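Local coordinates for amidohydrolase (Xanthomonas campestris pv. campestris, PDB 4DZH), which probably deaminates adenosine-type nucleosides such as 5'-methylthioadenosine, as a zinc-dependent TIM-barrel enzyme of the amidohydrolase superfamily, at residues E183-W188 against I194-A199; E176-A181 against E212-L217. All coordinates share one frame; numbering follows the deposited sequence.

Contact 1: residues E183-W188 against I194-A199; sequences ELHDQW and ISTAFA. With ZN (zinc ion), chain H.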
loop_
_atom_site.group_PDB
_atom_site.type_symbol
_atom_site.label_atom_id
_atom_site.label_comp_id
_atom_site.label_asym_id
_atom_site.label_seq_id
_atom_site.Cartn_x
_atom_site.Cartn_y
_atom_site.Cartn_z
ATOM N N GLU A 183 -17.352 34.498 4.541
ATOM C CA GLU A 183 -18.683 33.983 4.218
ATOM C C GLU A 183 -18.784 32.498 4.590
ATOM O O GLU A 183 -19.806 32.040 5.103
ATOM C CB GLU A 183 -19.011 34.178 2.737
ATOM C CG GLU A 183 -19.253 35.648 2.336
ATOM C CD GLU A 183 -19.297 35.864 0.820
ATOM O OE1 GLU A 183 -19.640 34.915 0.073
ATOM O OE2 GLU A 183 -18.980 36.995 0.373
ATOM N N LEU A 184 -17.701 31.758 4.373
ATOM C CA LEU A 184 -17.703 30.334 4.653
ATOM C C LEU A 184 -17.859 30.120 6.143
ATOM O O LEU A 184 -18.663 29.300 6.582
ATOM C CB LEU A 184 -16.402 29.688 4.158
ATOM C CG LEU A 184 -16.343 28.165 4.323
ATOM C CD1 LEU A 184 -17.260 27.423 3.331
ATOM C CD2 LEU A 184 -14.877 27.666 4.239
ATOM N N HIS A 185 -17.081 30.844 6.930
ATOM C CA HIS A 185 -17.177 30.730 8.378
ATOM C C HIS A 185 -18.574 31.070 8.923
ATOM O O HIS A 185 -19.108 30.329 9.747
ATOM C CB HIS A 185 -16.101 31.602 9.048
ATOM C CG HIS A 185 -16.322 31.786 10.517
ATOM N ND1 HIS A 185 -17.130 32.782 11.027
ATOM C CD2 HIS A 185 -15.876 31.077 11.586
ATOM C CE1 HIS A 185 -17.162 32.687 12.346
ATOM N NE2 HIS A 185 -16.418 31.657 12.709
ATOM N N ASP A 186 -19.161 32.169 8.456
ATOM C CA ASP A 186 -20.496 32.601 8.913
ATOM C C ASP A 186 -21.577 31.561 8.544
ATOM O O ASP A 186 -22.460 31.277 9.344
ATOM C CB ASP A 186 -20.832 33.978 8.325
ATOM C CG ASP A 186 -19.871 35.078 8.814
ATOM O OD1 ASP A 186 -19.075 34.813 9.757
ATOM O OD2 ASP A 186 -19.907 36.214 8.270
ATOM N N GLN A 187 -21.498 30.978 7.345
ATOM C CA GLN A 187 -22.493 29.996 6.882
ATOM C C GLN A 187 -22.486 28.743 7.757
ATOM O O GLN A 187 -23.534 28.101 7.978
ATOM C CB GLN A 187 -22.180 29.585 5.430
ATOM C CG GLN A 187 -23.298 28.824 4.718
ATOM C CD GLN A 187 -24.500 29.726 4.426
ATOM O OE1 GLN A 187 -24.420 30.951 4.567
ATOM N NE2 GLN A 187 -25.606 29.126 4.007
ATOM N N TRP A 188 -21.297 28.382 8.238
ATOM C CA TRP A 188 -21.114 27.082 8.895
ATOM C C TRP A 188 -20.821 27.180 10.390
ATOM O O TRP A 188 -20.475 26.175 11.007
ATOM C CB TRP A 188 -20.038 26.230 8.156
ATOM C CG TRP A 188 -20.500 25.924 6.743
ATOM C CD1 TRP A 188 -20.134 26.572 5.591
ATOM C CD2 TRP A 188 -21.522 25.011 6.373
ATOM N NE1 TRP A 188 -20.807 26.057 4.515
ATOM C CE2 TRP A 188 -21.679 25.098 4.969
ATOM C CE3 TRP A 188 -22.290 24.083 7.082
ATOM C CZ2 TRP A 188 -22.588 24.306 4.263
ATOM C CZ3 TRP A 188 -23.194 23.276 6.367
ATOM C CH2 TRP A 188 -23.331 23.407 4.974
ATOM N N ILE A 194 -19.745 20.205 9.829
ATOM C CA ILE A 194 -18.812 21.030 9.063
ATOM C C ILE A 194 -18.266 22.144 9.927
ATOM O O ILE A 194 -19.036 22.889 10.593
ATOM C CB ILE A 194 -19.501 21.681 7.863
ATOM C CG1 ILE A 194 -20.240 20.633 6.988
ATOM C CG2 ILE A 194 -18.495 22.556 7.069
ATOM C CD1 ILE A 194 -19.333 19.581 6.394
ATOM N N SER A 195 -16.939 22.220 9.967
ATOM C CA SER A 195 -16.253 23.376 10.535
ATOM C C SER A 195 -15.329 23.981 9.471
ATOM O O SER A 195 -15.064 23.360 8.412
ATOM C CB SER A 195 -15.462 22.992 11.791
ATOM O OG SER A 195 -16.345 22.569 12.822
ATOM N N THR A 196 -14.827 25.180 9.760
ATOM C CA THR A 196 -14.069 25.896 8.752
ATOM C C THR A 196 -12.689 26.292 9.248
ATOM O O THR A 196 -12.476 26.467 10.453
ATOM C CB THR A 196 -14.808 27.151 8.265
ATOM O OG1 THR A 196 -14.963 28.096 9.341
ATOM C CG2 THR A 196 -16.194 26.770 7.690
ATOM N N ALA A 197 -11.757 26.425 8.306
ATOM C CA ALA A 197 -10.373 26.799 8.654
ATOM C C ALA A 197 -9.855 27.756 7.598
ATOM O O ALA A 197 -10.425 27.838 6.511
ATOM C CB ALA A 197 -9.477 25.539 8.650
ATOM N N PHE A 198 -8.808 28.517 7.928
ATOM C CA PHE A 198 -8.074 29.218 6.901
ATOM C C PHE A 198 -7.071 28.271 6.283
ATOM O O PHE A 198 -6.437 27.486 6.991
ATOM C CB PHE A 198 -7.350 30.402 7.500
ATOM C CG PHE A 198 -8.245 31.610 7.705
ATOM C CD1 PHE A 198 -8.564 32.445 6.628
ATOM C CD2 PHE A 198 -8.792 31.891 8.958
ATOM C CE1 PHE A 198 -9.398 33.548 6.807
ATOM C CE2 PHE A 198 -9.626 32.989 9.146
ATOM C CZ PHE A 198 -9.930 33.829 8.084
ATOM N N ALA A 199 -6.909 28.359 4.967
ATOM C CA ALA A 199 -5.943 27.541 4.258
ATOM C C ALA A 199 -5.017 28.403 3.398
ATOM O O ALA A 199 -5.086 28.360 2.158
ATOM C CB ALA A 199 -6.654 26.486 3.396
HETATM ZN ZN ZN H . -16.134 31.269 14.690
HETATM O O HOH W 1 -18.927 24.702 12.450
HETATM O O HOH W 2 -15.358 29.257 14.658
HETATM O O HOH W 3 -17.804 30.075 15.174
HETATM O O HOH W 4 -16.602 33.128 15.807
#

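Contact 2: residues E176-A181 against E212-L217; sequences EYFARA and ERVRML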
loop_
_atom_site.group_PDB
_atom_site.type_symbol
_atom_site.label_atom_id
_atom_site.label_comp_id
_atom_site.label_asym_id
_atom_site.label_seq_id
_atom_site.Cartn_x
_atom_site.Cartn_y
_atom_site.Cartn_z
ATOM N N GLU A 176 -11.163 39.603 -1.988
ATOM C CA GLU A 176 -12.133 38.583 -2.360
ATOM C C GLU A 176 -11.816 37.257 -1.656
ATOM O O GLU A 176 -12.735 36.616 -1.175
ATOM C CB GLU A 176 -12.260 38.407 -3.871
ATOM C CG GLU A 176 -13.448 37.555 -4.316
ATOM C CD GLU A 176 -13.598 37.512 -5.821
ATOM O OE1 GLU A 176 -12.883 38.294 -6.505
ATOM O OE2 GLU A 176 -14.419 36.694 -6.317
ATOM N N TYR A 177 -10.545 36.876 -1.549
ATOM C CA TYR A 177 -10.235 35.609 -0.887
ATOM C C TYR A 177 -10.700 35.671 0.564
ATOM O O TYR A 177 -11.301 34.719 1.089
ATOM C CB TYR A 177 -8.724 35.291 -0.929
ATOM C CG TYR A 177 -8.257 34.663 -2.252
ATOM C CD1 TYR A 177 -8.512 33.321 -2.551
ATOM C CD2 TYR A 177 -7.521 35.422 -3.189
ATOM C CE1 TYR A 177 -8.094 32.762 -3.768
ATOM C CE2 TYR A 177 -7.085 34.857 -4.394
ATOM C CZ TYR A 177 -7.364 33.534 -4.675
ATOM O OH TYR A 177 -6.942 32.950 -5.867
ATOM N N PHE A 178 -10.426 36.782 1.225
ATOM C CA PHE A 178 -10.842 36.896 2.613
ATOM C C PHE A 178 -12.371 37.066 2.763
ATOM O O PHE A 178 -12.925 36.588 3.749
ATOM C CB PHE A 178 -10.043 37.986 3.345
ATOM C CG PHE A 178 -8.609 37.572 3.650
ATOM C CD1 PHE A 178 -8.319 36.776 4.756
ATOM C CD2 PHE A 178 -7.557 37.971 2.818
ATOM C CE1 PHE A 178 -7.007 36.389 5.037
ATOM C CE2 PHE A 178 -6.223 37.609 3.102
ATOM C CZ PHE A 178 -5.944 36.830 4.210
ATOM N N ALA A 179 -13.042 37.688 1.785
ATOM C CA ALA A 179 -14.510 37.852 1.850
ATOM C C ALA A 179 -15.140 36.459 1.755
ATOM O O ALA A 179 -15.994 36.109 2.578
ATOM C CB ALA A 179 -15.005 38.736 0.721
ATOM N N ARG A 180 -14.711 35.667 0.766
ATOM C CA ARG A 180 -15.135 34.251 0.722
ATOM C C ARG A 180 -14.868 33.477 2.018
ATOM O O ARG A 180 -15.735 32.689 2.446
ATOM C CB ARG A 180 -14.514 33.458 -0.435
ATOM C CG ARG A 180 -14.567 34.099 -1.799
ATOM C CD ARG A 180 -15.879 33.948 -2.465
ATOM N NE ARG A 180 -15.665 33.600 -3.860
ATOM C CZ ARG A 180 -16.580 33.015 -4.631
ATOM N NH1 ARG A 180 -17.785 32.734 -4.133
ATOM N NH2 ARG A 180 -16.290 32.719 -5.906
ATOM N N ALA A 181 -13.665 33.615 2.592
ATOM C CA ALA A 181 -13.365 32.920 3.844
ATOM C C ALA A 181 -14.362 33.314 4.922
ATOM O O ALA A 181 -14.936 32.453 5.611
ATOM C CB ALA A 181 -11.939 33.184 4.294
ATOM N N GLU A 212 -0.448 37.948 7.915
ATOM C CA GLU A 212 -0.859 38.725 9.061
ATOM C C GLU A 212 -2.388 38.732 9.177
ATOM O O GLU A 212 -2.947 38.645 10.276
ATOM C CB GLU A 212 -0.343 40.157 8.927
ATOM C CG GLU A 212 -1.051 41.184 9.823
ATOM C CD GLU A 212 -1.062 40.817 11.314
ATOM O OE1 GLU A 212 -0.334 39.903 11.751
ATOM O OE2 GLU A 212 -1.830 41.452 12.051
ATOM N N ARG A 213 -3.062 38.824 8.035
ATOM C CA ARG A 213 -4.511 38.898 8.029
ATOM C C ARG A 213 -5.113 37.547 8.457
ATOM O O ARG A 213 -6.129 37.490 9.178
ATOM C CB ARG A 213 -4.989 39.315 6.643
ATOM C CG ARG A 213 -6.446 39.740 6.558
ATOM C CD ARG A 213 -6.714 40.545 5.265
ATOM N NE ARG A 213 -8.131 40.888 5.055
ATOM C CZ ARG A 213 -8.594 41.429 3.926
ATOM N NH1 ARG A 213 -7.772 41.683 2.910
ATOM N NH2 ARG A 213 -9.876 41.714 3.800
ATOM N N VAL A 214 -4.484 36.455 8.034
ATOM C CA VAL A 214 -4.921 35.144 8.483
ATOM C C VAL A 214 -4.739 35.012 10.006
ATOM O O VAL A 214 -5.597 34.467 10.703
ATOM C CB VAL A 214 -4.106 34.055 7.780
ATOM C CG1 VAL A 214 -4.203 32.686 8.522
ATOM C CG2 VAL A 214 -4.553 33.933 6.342
ATOM N N ARG A 215 -3.609 35.475 10.530
ATOM C CA ARG A 215 -3.388 35.343 11.965
ATOM C C ARG A 215 -4.494 36.086 12.751
ATOM O O ARG A 215 -5.073 35.544 13.711
ATOM C CB ARG A 215 -2.016 35.903 12.346
ATOM C CG ARG A 215 -1.757 35.907 13.834
ATOM C CD ARG A 215 -0.731 36.967 14.217
ATOM N NE ARG A 215 -1.261 38.298 13.921
ATOM C CZ ARG A 215 -2.182 38.912 14.656
ATOM N NH1 ARG A 215 -2.665 38.314 15.738
ATOM N NH2 ARG A 215 -2.628 40.112 14.304
ATOM N N MET A 216 -4.786 37.313 12.334
ATOM C CA MET A 216 -5.775 38.125 13.025
ATOM C C MET A 216 -7.189 37.536 12.953
ATOM O O MET A 216 -7.877 37.450 13.970
ATOM C CB MET A 216 -5.759 39.553 12.490
ATOM C CG MET A 216 -6.802 40.428 13.130
ATOM S SD MET A 216 -8.271 40.541 12.116
ATOM C CE MET A 216 -7.658 41.599 10.807
ATOM N N LEU A 217 -7.604 37.116 11.757
ATOM C CA LEU A 217 -8.931 36.550 11.555
ATOM C C LEU A 217 -9.084 35.159 12.155
ATOM O O LEU A 217 -10.154 34.820 12.650
ATOM C CB LEU A 217 -9.319 36.546 10.065
ATOM C CG LEU A 217 -9.448 37.939 9.412
ATOM C CD1 LEU A 217 -9.717 37.862 7.923
ATOM C CD2 LEU A 217 -10.563 38.723 10.096
#

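Contact 1: residues E183-W188 against I194-A199
One water lies 2.6 Å from W188 O and equally close to I194 O, placed to donate to either; it has more acceptors in reach than protons. The water bridges W188 to I194, the first residue of the strand. The two carbonyl oxygens are 3.6 Å apart. S195 OG adds a weak bond to the same water.

Segment 183-188 runs nearly antiparallel to 194-199 (159°). They are the helix and second strand of the beta-alpha-beta unit 156-163, 174-188, 194-200 of the TIM barrel.

Beside the water bridge the side chains pack. I194 CG2 sits over one face of the W188 indole, displaced toward the rim. It is 4.2 Å from the centroid of the five-membered ring, an off-centre CH-pi contact. I194 CB reaches W188 CE3 at 3.8 Å. The opposite face carries Q187 CG.

T196 points at the helix and splits its branches. The methyl CG2 meets L184 CG at 3.6 Å and also touches W188 CB. The hydroxyl OG1 lies between the backbone N and the carbonyl carbon of its own residue (chi1 64°). From there it stands at the edge of the H185 ring, near its plane, 3.6 Å from H185 CA.

Both ring nitrogens of H185 are engaged. NE2 binds a zinc ion at 2.0 Å, and L221 O and three waters complete the shell. ND1 donates to the anti side of D186 OD1 at 3.1 Å, nearly straight (163°). The imidazole is thus held at both nitrogens, with D186 as second-shell partner. Its negative charge would be expected to make NE2 a somewhat stronger zinc donor.

Contact 2: residues E176-A181 against E212-L217
R213 of one helix lies over one face of the F178 ring of the other, with its guanidinium nearly parallel to the ring but offset. The arginine chain is extended from CG to NE. R213 CD stands almost directly above the ring centre, 3.6 Å from the centroid, in a CH-pi contact. The guanidinium continues past the ring toward F178 CB, its plane only 13° from the ring plane. NE lies over the face, 3.6 Å from F178 CG. At the other end of the arginine, CB meets F178 CZ at 3.6 Å. R213 CG is anti to its backbone N (chi1 -167°), which sends the chain across to the other helix.

The ring has two further neighbours on helix 208-221. V214 CG2 comes at the edge, near the ring plane, 3.7 Å from F178 CE1. L217 CD1 approaches obliquely and reaches F178 CD1 at 3.6 Å. One aromatic ring thus touches three residues spread over just more than one turn. The polar end of R213 makes a salt bridge from NH1 to D175 OD1, just before 176-181. That bond is consistent with the guanidinium being held beside the ring.

The two segments run nearly parallel, with an angle of 19° and axes 12.0 Å apart. F178 and the arginine bridge this wide gap. Beneath them lies the barrel wall. F178 and V214 both rest on I163 of strand 156-163, and F178, V214 and L217 all touch F198 of strand 194-200. The contact joins two outer helices of the TIM barrel over these strands.

Contacts 1 and 2 lie about 11 Å apart, centre to centre, on the same side of the chain's centre. Both use helix 174-188, contact 2 its earlier part and contact 1 its later part. Along the chain the order is 176-181, 183-188, 194-199, 212-217, so contact 2 encloses contact 1. F198 of 194-199 is where the contacts touch. Its CZ is 3.4 Å from L217 CB, and its ring also packs on A181. Together the contacts join strand 194-200 to the helices before and after it in the barrel. H185 and L221, from these two helices, meet at one zinc ion.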